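Local coordinates for aminotransferase, class I and II (Erwinia tasmaniensis, PDB 5Z0Q), which belongs to the class I and II aminotransferases, a family of pyridoxal-5'-phosphate enzymes, and binds pyridoxal-5'-phosphate, at residues V76-M81 with I89-L94; F85-Q90 with S232-S237; I219-A222 with D227-Q230. All blocks are in the same frame, centred on the assembly; numbering follows the deposited sequence.

Interaction 1. Residues V76-M81 with I89-L94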
loop_
_atom_site.group_PDB
_atom_site.type_symbol
_atom_site.label_atom_id
_atom_site.label_comp_id
_atom_site.label_asym_id
_atom_site.label_seq_id
_atom_site.Cartn_x
_atom_site.Cartn_y
_atom_site.Cartn_z
ATOM N N VAL A 76 9.857 -18.454 5.248
ATOM C CA VAL A 76 10.727 -18.673 4.096
ATOM C C VAL A 76 11.772 -17.569 3.989
ATOM O O VAL A 76 12.871 -17.796 3.469
ATOM C CB VAL A 76 9.891 -18.800 2.808
ATOM C CG1 VAL A 76 9.203 -17.485 2.472
ATOM C CG2 VAL A 76 10.763 -19.261 1.655
ATOM N N ALA A 77 11.463 -16.367 4.481
ATOM C CA ALA A 77 12.452 -15.295 4.467
ATOM C C ALA A 77 13.589 -15.585 5.437
ATOM O O ALA A 77 14.758 -15.338 5.123
ATOM C CB ALA A 77 11.790 -13.957 4.798
ATOM N N ILE A 78 13.268 -16.118 6.617
ATOM C CA ILE A 78 14.302 -16.448 7.594
ATOM C C ILE A 78 15.188 -17.573 7.073
ATOM O O ILE A 78 16.421 -17.509 7.167
ATOM C CB ILE A 78 13.663 -16.808 8.948
ATOM C CG1 ILE A 78 13.031 -15.567 9.584
ATOM C CG2 ILE A 78 14.689 -17.425 9.881
ATOM C CD1 ILE A 78 12.341 -15.841 10.900
ATOM N N GLU A 79 14.577 -18.620 6.510
ATOM C CA GLU A 79 15.358 -19.718 5.950
ATOM C C GLU A 79 16.233 -19.251 4.796
ATOM O O GLU A 79 17.339 -19.770 4.606
ATOM C CB GLU A 79 14.431 -20.843 5.488
ATOM C CG GLU A 79 13.797 -21.641 6.616
ATOM C CD GLU A 79 12.874 -22.734 6.107
ATOM O OE1 GLU A 79 12.528 -22.713 4.907
ATOM O OE2 GLU A 79 12.496 -23.617 6.907
ATOM N N ARG A 80 15.764 -18.273 4.021
ATOM C CA ARG A 80 16.542 -17.802 2.881
ATOM C C ARG A 80 17.744 -16.979 3.330
ATOM O O ARG A 80 18.838 -17.118 2.772
ATOM C CB ARG A 80 15.654 -16.988 1.941
ATOM C CG ARG A 80 16.335 -16.583 0.646
ATOM C CD ARG A 80 15.372 -15.872 -0.289
ATOM N NE ARG A 80 15.974 -15.626 -1.596
ATOM C CZ ARG A 80 16.001 -16.516 -2.583
ATOM N NH1 ARG A 80 15.458 -17.715 -2.415
ATOM N NH2 ARG A 80 16.573 -16.209 -3.738
ATOM N N MET A 81 17.564 -16.121 4.338
ATOM C CA MET A 81 18.665 -15.274 4.785
ATOM C C MET A 81 19.746 -16.076 5.497
ATOM O O MET A 81 20.907 -15.654 5.528
ATOM C CB MET A 81 18.142 -14.164 5.697
ATOM C CG MET A 81 17.112 -13.275 5.031
ATOM S SD MET A 81 17.604 -12.824 3.357
ATOM C CE MET A 81 16.012 -12.781 2.534
ATOM N N ILE A 89 17.859 -14.827 11.274
ATOM C CA ILE A 89 16.918 -13.738 11.508
ATOM C C ILE A 89 15.962 -14.143 12.620
ATOM O O ILE A 89 15.399 -15.244 12.591
ATOM C CB ILE A 89 16.144 -13.383 10.227
ATOM C CG1 ILE A 89 17.094 -12.848 9.158
ATOM C CG2 ILE A 89 15.053 -12.364 10.520
ATOM C CD1 ILE A 89 17.725 -11.537 9.533
ATOM N N GLN A 90 15.778 -13.255 13.595
ATOM C CA GLN A 90 14.724 -13.461 14.577
ATOM C C GLN A 90 13.382 -13.020 13.997
ATOM O O GLN A 90 13.311 -11.996 13.310
ATOM C CB GLN A 90 15.019 -12.689 15.860
ATOM C CG GLN A 90 15.391 -13.578 17.033
ATOM C CD GLN A 90 16.430 -14.618 16.663
ATOM O OE1 GLN A 90 17.583 -14.290 16.378
ATOM N NE2 GLN A 90 16.025 -15.883 16.658
ATOM N N PRO A 91 12.309 -13.773 14.250
ATOM C CA PRO A 91 11.024 -13.451 13.605
ATOM C C PRO A 91 10.494 -12.065 13.937
ATOM O O PRO A 91 9.918 -11.409 13.061
ATOM C CB PRO A 91 10.092 -14.556 14.123
ATOM C CG PRO A 91 11.007 -15.684 14.473
ATOM C CD PRO A 91 12.249 -15.034 15.007
ATOM N N GLU A 92 10.677 -11.592 15.171
ATOM C CA GLU A 92 10.139 -10.286 15.538
ATOM C C GLU A 92 10.907 -9.129 14.910
ATOM O O GLU A 92 10.474 -7.980 15.045
ATOM C CB GLU A 92 10.113 -10.125 17.063
ATOM C CG GLU A 92 11.479 -10.055 17.729
ATOM C CD GLU A 92 12.040 -11.423 18.068
ATOM O OE1 GLU A 92 11.490 -12.435 17.583
ATOM O OE2 GLU A 92 13.030 -11.486 18.827
ATOM N N TRP A 93 12.027 -9.397 14.234
ATOM C CA TRP A 93 12.746 -8.341 13.532
ATOM C C TRP A 93 12.023 -7.889 12.272
ATOM O O TRP A 93 12.301 -6.792 11.774
ATOM C CB TRP A 93 14.154 -8.810 13.154
ATOM C CG TRP A 93 15.052 -9.102 14.312
ATOM C CD1 TRP A 93 14.775 -8.921 15.636
ATOM C CD2 TRP A 93 16.381 -9.632 14.249
ATOM N NE1 TRP A 93 15.851 -9.305 16.401
ATOM C CE2 TRP A 93 16.850 -9.745 15.572
ATOM C CE3 TRP A 93 17.221 -10.021 13.201
ATOM C CZ2 TRP A 93 18.119 -10.231 15.876
ATOM C CZ3 TRP A 93 18.481 -10.502 13.504
ATOM C CH2 TRP A 93 18.918 -10.603 14.829
ATOM N N LEU A 94 11.108 -8.699 11.749
ATOM C CA LEU A 94 10.505 -8.430 10.453
ATOM C C LEU A 94 9.355 -7.437 10.571
ATOM O O LEU A 94 8.577 -7.472 11.528
ATOM C CB LEU A 94 10.007 -9.730 9.820
ATOM C CG LEU A 94 11.070 -10.803 9.578
ATOM C CD1 LEU A 94 10.450 -12.041 8.957
ATOM C CD2 LEU A 94 12.185 -10.263 8.699
#

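Interaction 2. Residues F85-Q90 with S232-S237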
loop_
_atom_site.group_PDB
_atom_site.type_symbol
_atom_site.label_atom_id
_atom_site.label_comp_id
_atom_site.label_asym_id
_atom_site.label_seq_id
_atom_site.Cartn_x
_atom_site.Cartn_y
_atom_site.Cartn_z
ATOM N N PHE A 85 22.727 -16.372 2.628
ATOM C CA PHE A 85 23.583 -15.258 3.002
ATOM C C PHE A 85 24.243 -15.423 4.363
ATOM O O PHE A 85 24.966 -14.517 4.792
ATOM C CB PHE A 85 22.786 -13.944 2.980
ATOM C CG PHE A 85 21.979 -13.752 1.727
ATOM C CD1 PHE A 85 22.601 -13.483 0.519
ATOM C CD2 PHE A 85 20.597 -13.846 1.756
ATOM C CE1 PHE A 85 21.861 -13.311 -0.637
ATOM C CE2 PHE A 85 19.850 -13.673 0.604
ATOM C CZ PHE A 85 20.483 -13.405 -0.593
ATOM N N GLY A 86 24.029 -16.547 5.045
ATOM C CA GLY A 86 24.622 -16.768 6.350
ATOM C C GLY A 86 24.209 -15.723 7.364
ATOM O O GLY A 86 25.058 -15.048 7.954
ATOM N N TRP A 87 22.903 -15.578 7.570
ATOM C CA TRP A 87 22.374 -14.539 8.450
ATOM C C TRP A 87 21.105 -15.073 9.097
ATOM O O TRP A 87 20.065 -15.167 8.436
ATOM C CB TRP A 87 22.096 -13.258 7.667
ATOM C CG TRP A 87 21.730 -12.086 8.522
ATOM C CD1 TRP A 87 22.131 -11.849 9.805
ATOM C CD2 TRP A 87 20.879 -10.993 8.158
ATOM N NE1 TRP A 87 21.586 -10.674 10.260
ATOM C CE2 TRP A 87 20.814 -10.128 9.268
ATOM C CE3 TRP A 87 20.167 -10.661 7.001
ATOM C CZ2 TRP A 87 20.063 -8.953 9.257
ATOM C CZ3 TRP A 87 19.425 -9.493 6.990
ATOM C CH2 TRP A 87 19.379 -8.653 8.111
ATOM N N LYS A 88 21.185 -15.423 10.379
ATOM C CA LYS A 88 20.018 -15.919 11.096
ATOM C C LYS A 88 19.157 -14.746 11.554
ATOM O O LYS A 88 19.662 -13.782 12.140
ATOM C CB LYS A 88 20.440 -16.784 12.285
ATOM C CG LYS A 88 21.388 -16.118 13.270
ATOM C CD LYS A 88 21.844 -17.105 14.335
ATOM C CE LYS A 88 22.587 -16.409 15.464
ATOM N NZ LYS A 88 21.699 -15.475 16.210
ATOM N N ILE A 89 17.859 -14.827 11.274
ATOM C CA ILE A 89 16.918 -13.738 11.508
ATOM C C ILE A 89 15.962 -14.143 12.620
ATOM O O ILE A 89 15.399 -15.244 12.591
ATOM C CB ILE A 89 16.144 -13.383 10.227
ATOM C CG1 ILE A 89 17.094 -12.848 9.158
ATOM C CG2 ILE A 89 15.053 -12.364 10.520
ATOM C CD1 ILE A 89 17.725 -11.537 9.533
ATOM N N GLN A 90 15.778 -13.255 13.595
ATOM C CA GLN A 90 14.724 -13.461 14.577
ATOM C C GLN A 90 13.382 -13.020 13.997
ATOM O O GLN A 90 13.311 -11.996 13.310
ATOM C CB GLN A 90 15.019 -12.689 15.860
ATOM C CG GLN A 90 15.391 -13.578 17.033
ATOM C CD GLN A 90 16.430 -14.618 16.663
ATOM O OE1 GLN A 90 17.583 -14.290 16.378
ATOM N NE2 GLN A 90 16.025 -15.883 16.658
ATOM N N SER A 232 21.077 -0.697 12.140
ATOM C CA SER A 232 20.700 -0.681 10.735
ATOM C C SER A 232 19.283 -1.203 10.541
ATOM O O SER A 232 18.670 -1.780 11.441
ATOM C CB SER A 232 21.671 -1.515 9.889
ATOM O OG SER A 232 21.508 -2.896 10.156
ATOM N N ILE A 233 18.774 -0.982 9.330
ATOM C CA ILE A 233 17.521 -1.557 8.859
ATOM C C ILE A 233 17.770 -2.116 7.464
ATOM O O ILE A 233 18.386 -1.449 6.626
ATOM C CB ILE A 233 16.378 -0.523 8.842
ATOM C CG1 ILE A 233 15.147 -1.093 8.133
ATOM C CG2 ILE A 233 16.830 0.782 8.196
ATOM C CD1 ILE A 233 14.026 -0.097 7.954
ATOM N N THR A 234 17.308 -3.339 7.223
ATOM C CA THR A 234 17.568 -4.052 5.978
ATOM C C THR A 234 16.271 -4.179 5.188
ATOM O O THR A 234 15.274 -4.696 5.705
ATOM C CB THR A 234 18.163 -5.432 6.264
ATOM O OG1 THR A 234 19.255 -5.297 7.181
ATOM C CG2 THR A 234 18.662 -6.077 4.980
ATOM N N LEU A 235 16.287 -3.717 3.940
ATOM C CA LEU A 235 15.124 -3.754 3.061
ATOM C C LEU A 235 15.330 -4.830 2.002
ATOM O O LEU A 235 16.295 -4.770 1.232
ATOM C CB LEU A 235 14.892 -2.393 2.405
ATOM C CG LEU A 235 14.565 -1.224 3.337
ATOM C CD1 LEU A 235 14.484 0.073 2.551
ATOM C CD2 LEU A 235 13.267 -1.478 4.081
ATOM N N MET A 236 14.425 -5.806 1.964
ATOM C CA MET A 236 14.504 -6.901 1.010
ATOM C C MET A 236 13.110 -7.231 0.495
ATOM O O MET A 236 12.101 -6.960 1.150
ATOM C CB MET A 236 15.149 -8.145 1.630
ATOM C CG MET A 236 16.620 -7.975 1.966
ATOM S SD MET A 236 17.303 -9.406 2.816
ATOM C CE MET A 236 16.204 -9.508 4.226
ATOM N N SER A 237 13.070 -7.834 -0.697
ATOM C CA SER A 237 11.820 -8.165 -1.371
ATOM C C SER A 237 12.084 -9.047 -2.586
ATOM O O SER A 237 13.156 -8.959 -3.197
ATOM C CB SER A 237 11.088 -6.891 -1.796
ATOM O OG SER A 237 10.018 -7.180 -2.676
#

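Interaction 3. Residues I219-A222 with D227-Q230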
loop_
_atom_site.group_PDB
_atom_site.type_symbol
_atom_site.label_atom_id
_atom_site.label_comp_id
_atom_site.label_asym_id
_atom_site.label_seq_id
_atom_site.Cartn_x
_atom_site.Cartn_y
_atom_site.Cartn_z
ATOM N N ILE A 219 26.461 -10.080 0.779
ATOM C CA ILE A 219 26.648 -10.030 2.226
ATOM C C ILE A 219 25.723 -8.970 2.809
ATOM O O ILE A 219 25.884 -7.780 2.505
ATOM C CB ILE A 219 28.113 -9.745 2.591
ATOM C CG1 ILE A 219 29.006 -10.895 2.128
ATOM C CG2 ILE A 219 28.257 -9.521 4.086
ATOM C CD1 ILE A 219 30.468 -10.689 2.419
ATOM N N PRO A 220 24.741 -9.345 3.627
ATOM C CA PRO A 220 23.918 -8.330 4.295
ATOM C C PRO A 220 24.762 -7.469 5.225
ATOM O O PRO A 220 25.680 -7.955 5.890
ATOM C CB PRO A 220 22.890 -9.160 5.072
ATOM C CG PRO A 220 22.867 -10.485 4.379
ATOM C CD PRO A 220 24.266 -10.710 3.904
ATOM N N PHE A 221 24.441 -6.174 5.263
ATOM C CA PHE A 221 25.201 -5.252 6.100
ATOM C C PHE A 221 25.094 -5.629 7.573
ATOM O O PHE A 221 26.095 -5.615 8.300
ATOM C CB PHE A 221 24.716 -3.819 5.876
ATOM C CG PHE A 221 25.479 -2.789 6.661
ATOM C CD1 PHE A 221 26.653 -2.250 6.164
ATOM C CD2 PHE A 221 25.020 -2.356 7.895
ATOM C CE1 PHE A 221 27.360 -1.301 6.883
ATOM C CE2 PHE A 221 25.721 -1.407 8.620
ATOM C CZ PHE A 221 26.892 -0.879 8.112
ATOM N N ALA A 222 23.894 -5.980 8.026
ATOM C CA ALA A 222 23.674 -6.309 9.429
ATOM C C ALA A 222 24.267 -7.654 9.831
ATOM O O ALA A 222 24.189 -8.010 11.013
ATOM C CB ALA A 222 22.177 -6.286 9.737
ATOM N N ASP A 227 26.976 -5.174 16.155
ATOM C CA ASP A 227 26.854 -3.721 16.193
ATOM C C ASP A 227 26.168 -3.198 14.938
ATOM O O ASP A 227 25.331 -2.290 15.013
ATOM C CB ASP A 227 28.231 -3.080 16.358
ATOM C CG ASP A 227 28.163 -1.568 16.441
ATOM O OD1 ASP A 227 27.818 -1.047 17.523
ATOM O OD2 ASP A 227 28.450 -0.900 15.423
ATOM N N ALA A 228 26.511 -3.759 13.776
ATOM C CA ALA A 228 25.858 -3.348 12.538
ATOM C C ALA A 228 24.379 -3.715 12.550
ATOM O O ALA A 228 23.546 -2.974 12.019
ATOM C CB ALA A 228 26.558 -3.987 11.338
ATOM N N ALA A 229 24.038 -4.857 13.150
ATOM C CA ALA A 229 22.642 -5.276 13.205
ATOM C C ALA A 229 21.817 -4.343 14.084
ATOM O O ALA A 229 20.667 -4.029 13.755
ATOM C CB ALA A 229 22.548 -6.716 13.707
ATOM N N GLN A 230 22.385 -3.884 15.199
ATOM C CA GLN A 230 21.662 -3.034 16.137
ATOM C C GLN A 230 21.624 -1.570 15.720
ATOM O O GLN A 230 21.047 -0.754 16.445
ATOM C CB GLN A 230 22.276 -3.154 17.535
ATOM C CG GLN A 230 22.123 -4.531 18.163
ATOM C CD GLN A 230 20.671 -4.908 18.388
ATOM O OE1 GLN A 230 19.840 -4.056 18.703
ATOM N NE2 GLN A 230 20.358 -6.188 18.221
#

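Interaction 1. Residues V76-M81 with I89-L94
Ile78 reaches from helix 71-83 into the loop that follows the same helix and meets Ile89 there, the two branched side chains slanting across one another with CG1 of Ile78 3.9 Å from both CB and CG2 of Ile89. The CG1 arm of Ile78 lies beside its own backbone N (chi1 -69°) and runs on fully extended, which brings CD1 forward to the loop. There the methyl sits 3.5 Å from the carbonyl O of Ile89 and, at about a right angle between the side chains, against the ring of Pro91, with CD1 of Ile78 3.8 Å from CG of Pro91. Behind it CG1 of Ile78 comes within 4.4 Å of CD1 of Leu94. This is the return from helix 71-83 to strand 94-97, an outermost strand of the large mixed sheet within this chain, and a short 3-10 segment at 91-93 leads directly into that strand. One turn further along the helix, Met81 meets the CG1 arm of Ile89 instead: CB of Met81 stands 3.8 Å from CG1 of Ile89, again at a slant, before the methionine chain bends away from the loop. Val253 of strand 250-253 also touches Ile89 and Leu94.

Interaction 2. Residues F85-Q90 with S232-S237
Trp87 meets Thr234 and Met236 of strand 232-236, and the loop that carries it follows helix 71-83. The loop first passes Phe85, whose ring packs edge-to-face with His218 beside this contact, and then turns through Gly86 to Trp87. The indole has CG anti to the backbone N (chi1 -172°), a torsion that carries its six-membered ring toward the strand, and the threonine side chain comes to meet it from the opposite direction. The leading atom is CH2 of Trp87, which lies 3.5 Å from OG1 of Thr234 and 3.9 Å from CB of the same residue. Its neighbour CZ3 in Trp87 stands 4.0 Å from CG2 of Thr234, so the hydroxyl and methyl branches both border this end of the indole. Two residues along the strand, CE of Met236 approaches obliquely to 4.2 Å from CZ3 of Trp87. Further along the loop, Ile89 lays its CD1 methyl over the centre of the indole ring of Trp87, backing the tryptophan from within its own segment. Val253 and Ala222 also touch Trp87 in this buried setting. The approach of Thr234 OG1 to an indole carbon is packing: the ring offers carbon atoms to the hydroxyl, and the two segments are held across this contact by van der Waals and hydrophobic forces.

Interaction 3. Residues I219-A222 with D227-Q230
Ala228 and Ala229 of helix 226-229 pack against Phe221 and Ala222, the chain having doubled back within a few residues. Asp227, near the start of helix 226-229, holds Arg231 in a salt bridge through OD2, at the side of the contact. Ala228 follows and points its methyl at the other segment, where CB of Ala228 lies 3.5 Å from the carbonyl O of Phe221. The same methyl also meets the phenyl ring obliquely, 3.8 Å from CE2 of Phe221. That ring is brought round by a first torsion that sets CG opposite the backbone N (chi1 -178°), and its far end thus comes nearer to the helix than its CB does. Leu191 of helix 184-197 touches both Phe221 and Ala228, adding an apolar partner from a second helix. The carbonyl O of Ala228 is hydrogen-bonded to OG of Ser232, a tie to the strand that follows. Ala229 is next: its CB is 3.4 Å from the carbonyl O of Ala222 and 4.0 Å from CB of Ala222. The methyl of Ala222 in turn lies 3.6 Å from CA of Ala229, and the two methyls lie alongside each other where the backbones pass close, with the CA atoms of Ala222 and Ala229 4.0 Å apart. Beyond Ala229 the chain passes through Gln230, whose carbonyl O accepts a hydrogen bond from ND2 of Asn256, and goes on toward strand 232-236. The short 3-10 turn and single-turn helix, folded together in this way, form the last part of the long connection, mostly loop, between strands 200-204 and 232-236, which run parallel and side by side in the mixed sheet of the large, PLP-binding domain of fold-type I PLP-dependent enzymes.

Interactions 1 and 2 share Ile89 and Gln90, with centres about 7 Å apart, and the sulfurs of Met81 and Met236 pack together between them. Interaction 3 lies about 8 Å from the centre of interaction 2 and about 14 Å from that of interaction 1. Along the chain, interaction 1 closes first, while interaction 3 falls inside the long run of chain that interaction 2 closes. All three sit on the same side of the chain's centre. Trp87 touches Pro220 and Ala222, so the loop after helix 71-83 and the segment before strand 232-236 meet at Trp87 beside that strand, whose Met236 side chain is about 10 Å from pyridoxal-5'-phosphate.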